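Local coordinates for spike protein P5 (Enterobacteria phage PRD1, PDB 1YQ5) that forms, together with P31 and P2, the spike complexes at the five-fold vertices of the viral capsid and is essential for infectivity, at residues L9-S14 / F29-A34. Sequence-based numbering, arbitrary orientation.
Sequences LMYSTS and FDLSGA
In the C-terminal jelly-roll domain of P5, Y11, on strand 5-11, reaches into the long connection to strand 35-40 and meets F29, D30, L31 and A34. Its CG, anti to the backbone N (chi1 -161°), turns off the strand beside the carbonyl carbon; the ring beyond it extends to the 29-34 backbone. There the hydroxyl donates to D30 O, with OH 2.7 Å from that oxygen; the donor stands well above the carbonyl plane, while the oxygen itself sits at the edge of the ring. A water bridges the same spot: it gives a longer bond, 3.3 Å, to Y11 OH, and its oxygen accepts from D30 N, 2.9 Å away. L31 lays a methyl over one face of the tyrosine, a CH-pi contact with CD2 3.8 Å from the centroid of the Y11 ring and close to its normal. The F29 ring lies obliquely to it, planes at 46°, with Y11 CE2 over the F29 face, 3.5 Å from F29 CG. A34 CB packs between Y11 CD1 and L9 CB, and L9 CD1 touches L31 CD1 at 3.9 Å.

The chain bends here through a type I turn from L31 to A34, closed by A34 N to L31 O. Just ahead of it D30 OD1 takes two bonds, from S32 N in an Asx turn and from S32 OG 2.6 Å from that OD1; together they hold the carboxylate against the turn.

Around this patch, F29 and L31 bridge the two sheets of the sandwich, F29 touching I136 and L124, L31 touching I138 and F122. Beyond A34 the chain enters strand 35-40, outermost in its sheet within this chain; backbone hydrogen bonds join M10 with L35 on that strand and Y11 with I136 on the neighbouring strand 135-142.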
ATOM      1  N   LEU A   9       0.540  14.063  -8.425  1.00 13.06           N
ATOM      2  CA  LEU A   9       0.260  14.320  -9.827  1.00 12.88           C
ATOM      3  C   LEU A   9      -0.927  13.538 -10.372  1.00 12.49           C
ATOM      4  O   LEU A   9      -1.253  12.451  -9.891  1.00 12.54           O
ATOM      5  CB  LEU A   9       1.487  13.964 -10.672  1.00 13.56           C
ATOM      6  CG  LEU A   9       2.860  14.472 -10.227  1.00 14.60           C
ATOM      7  CD1 LEU A   9       3.942  13.781 -11.040  1.00 13.67           C
ATOM      8  CD2 LEU A   9       2.932  15.983 -10.394  1.00 15.70           C
HETATM    9  N   MSE A  10      -1.562  14.112 -11.388  1.00 12.10           N
HETATM   10  CA  MSE A  10      -2.677  13.471 -12.066  1.00 14.34           C
HETATM   11  C   MSE A  10      -2.186  13.345 -13.509  1.00 14.21           C
HETATM   12  O   MSE A  10      -1.907  14.346 -14.176  1.00 14.05           O
HETATM   13  CB  MSE A  10      -3.938  14.334 -11.982  1.00 15.51           C
HETATM   14  CG  MSE A  10      -5.220  13.608 -12.390  1.00 20.37           C
HETATM   15 SE   MSE A  10      -5.402  13.448 -14.310  1.00 29.84          SE
HETATM   16  CE  MSE A  10      -5.941  15.278 -14.655  1.00 24.19           C
ATOM     17  N   TYR A  11      -2.076  12.105 -13.968  1.00 14.52           N
ATOM     18  CA  TYR A  11      -1.569  11.767 -15.296  1.00 13.98           C
ATOM     19  C   TYR A  11      -2.685  11.178 -16.164  1.00 13.09           C
ATOM     20  O   TYR A  11      -3.360  10.233 -15.758  1.00 13.24           O
ATOM     21  CB  TYR A  11      -0.446  10.744 -15.101  1.00 13.76           C
ATOM     22  CG  TYR A  11       0.534  10.550 -16.235  1.00 13.37           C
ATOM     23  CD1 TYR A  11       1.260  11.620 -16.755  1.00 14.56           C
ATOM     24  CD2 TYR A  11       0.816   9.269 -16.713  1.00 13.46           C
ATOM     25  CE1 TYR A  11       2.254  11.415 -17.720  1.00 13.56           C
ATOM     26  CE2 TYR A  11       1.804   9.053 -17.675  1.00 12.28           C
ATOM     27  CZ  TYR A  11       2.521  10.128 -18.171  1.00 13.50           C
ATOM     28  OH  TYR A  11       3.521   9.910 -19.097  1.00 11.87           O
ATOM     29  N   SER A  12      -2.877  11.743 -17.352  1.00 12.37           N
ATOM     30  CA  SER A  12      -3.913  11.272 -18.276  1.00 12.48           C
ATOM     31  C   SER A  12      -3.495  11.620 -19.699  1.00 12.49           C
ATOM     32  O   SER A  12      -2.464  12.258 -19.902  1.00 11.86           O
ATOM     33  CB  SER A  12      -5.243  11.963 -17.983  1.00 13.83           C
ATOM     34  OG  SER A  12      -5.171  13.337 -18.335  1.00 10.64           O
ATOM     35  N   THR A  13      -4.302  11.215 -20.680  1.00 12.46           N
ATOM     36  CA  THR A  13      -3.996  11.520 -22.074  1.00 12.61           C
ATOM     37  C   THR A  13      -4.022  13.033 -22.280  1.00 14.36           C
ATOM     38  O   THR A  13      -3.393  13.553 -23.202  1.00 14.79           O
ATOM     39  CB  THR A  13      -5.018  10.888 -23.041  1.00 13.60           C
ATOM     40  OG1 THR A  13      -6.338  11.336 -22.706  1.00 10.80           O
ATOM     41  CG2 THR A  13      -4.955   9.369 -22.969  1.00 12.95           C
ATOM     42  N   SER A  14      -4.751  13.735 -21.415  1.00 13.15           N
ATOM     43  CA  SER A  14      -4.858  15.190 -21.500  1.00 14.06           C
ATOM     44  C   SER A  14      -3.784  15.898 -20.684  1.00 13.52           C
ATOM     45  O   SER A  14      -3.524  17.089 -20.886  1.00 13.01           O
ATOM     46  CB  SER A  14      -6.233  15.654 -21.009  1.00 13.79           C
ATOM     47  OG  SER A  14      -7.266  15.122 -21.816  1.00 13.92           O
ATOM     48  N   PHE A  29       7.132   6.320 -17.490  1.00 12.63           N
ATOM     49  CA  PHE A  29       6.372   7.518 -17.832  1.00 13.61           C
ATOM     50  C   PHE A  29       7.127   8.843 -17.796  1.00 13.81           C
ATOM     51  O   PHE A  29       7.900   9.113 -16.881  1.00 13.28           O
ATOM     52  CB  PHE A  29       5.168   7.655 -16.892  1.00 11.39           C
ATOM     53  CG  PHE A  29       4.147   6.565 -17.026  1.00 11.24           C
ATOM     54  CD1 PHE A  29       3.391   6.178 -15.922  1.00 11.97           C
ATOM     55  CD2 PHE A  29       3.902   5.956 -18.254  1.00 12.60           C
ATOM     56  CE1 PHE A  29       2.404   5.203 -16.041  1.00 12.51           C
ATOM     57  CE2 PHE A  29       2.917   4.979 -18.381  1.00 13.73           C
ATOM     58  CZ  PHE A  29       2.166   4.605 -17.269  1.00 12.18           C
ATOM     59  N   ASP A  30       6.869   9.665 -18.805  1.00 13.27           N
ATOM     60  CA  ASP A  30       7.430  11.005 -18.897  1.00 13.91           C
ATOM     61  C   ASP A  30       6.389  11.804 -18.111  1.00 13.58           C
ATOM     62  O   ASP A  30       5.252  11.934 -18.561  1.00 12.97           O
ATOM     63  CB  ASP A  30       7.436  11.469 -20.354  1.00 15.22           C
ATOM     64  CG  ASP A  30       7.817  12.932 -20.504  1.00 14.44           C
ATOM     65  OD1 ASP A  30       7.480  13.749 -19.618  1.00 13.73           O
ATOM     66  OD2 ASP A  30       8.445  13.269 -21.526  1.00 13.99           O
ATOM     67  N   LEU A  31       6.760  12.325 -16.946  1.00 13.64           N
ATOM     68  CA  LEU A  31       5.805  13.070 -16.127  1.00 14.27           C
ATOM     69  C   LEU A  31       5.904  14.595 -16.221  1.00 14.82           C
ATOM     70  O   LEU A  31       5.280  15.310 -15.431  1.00 14.07           O
ATOM     71  CB  LEU A  31       5.942  12.650 -14.661  1.00 13.31           C
ATOM     72  CG  LEU A  31       5.727  11.165 -14.345  1.00 12.56           C
ATOM     73  CD1 LEU A  31       5.970  10.921 -12.857  1.00 12.99           C
ATOM     74  CD2 LEU A  31       4.317  10.754 -14.732  1.00 11.50           C
ATOM     75  N   SER A  32       6.671  15.092 -17.185  1.00 14.28           N
ATOM     76  CA  SER A  32       6.843  16.534 -17.338  1.00 15.10           C
ATOM     77  C   SER A  32       5.518  17.256 -17.569  1.00 15.36           C
ATOM     78  O   SER A  32       5.319  18.369 -17.085  1.00 14.50           O
ATOM     79  CB  SER A  32       7.801  16.838 -18.495  1.00 14.76           C
ATOM     80  OG  SER A  32       7.287  16.356 -19.724  1.00 14.39           O
ATOM     81  N   GLY A  33       4.613  16.613 -18.298  1.00 15.24           N
ATOM     82  CA  GLY A  33       3.327  17.223 -18.585  1.00 15.48           C
ATOM     83  C   GLY A  33       2.203  16.856 -17.635  1.00 15.13           C
ATOM     84  O   GLY A  33       1.052  17.223 -17.867  1.00 13.93           O
ATOM     85  N   ALA A  34       2.520  16.128 -16.568  1.00 13.77           N
ATOM     86  CA  ALA A  34       1.502  15.735 -15.604  1.00 13.70           C
ATOM     87  C   ALA A  34       0.963  16.959 -14.872  1.00 13.76           C
ATOM     88  O   ALA A  34       1.670  17.953 -14.700  1.00 13.41           O
ATOM     89  CB  ALA A  34       2.082  14.743 -14.601  1.00 14.78           C
TER
HETATM   90  O   HOH W   1       5.651   8.728 -21.265  1.00 11.88           O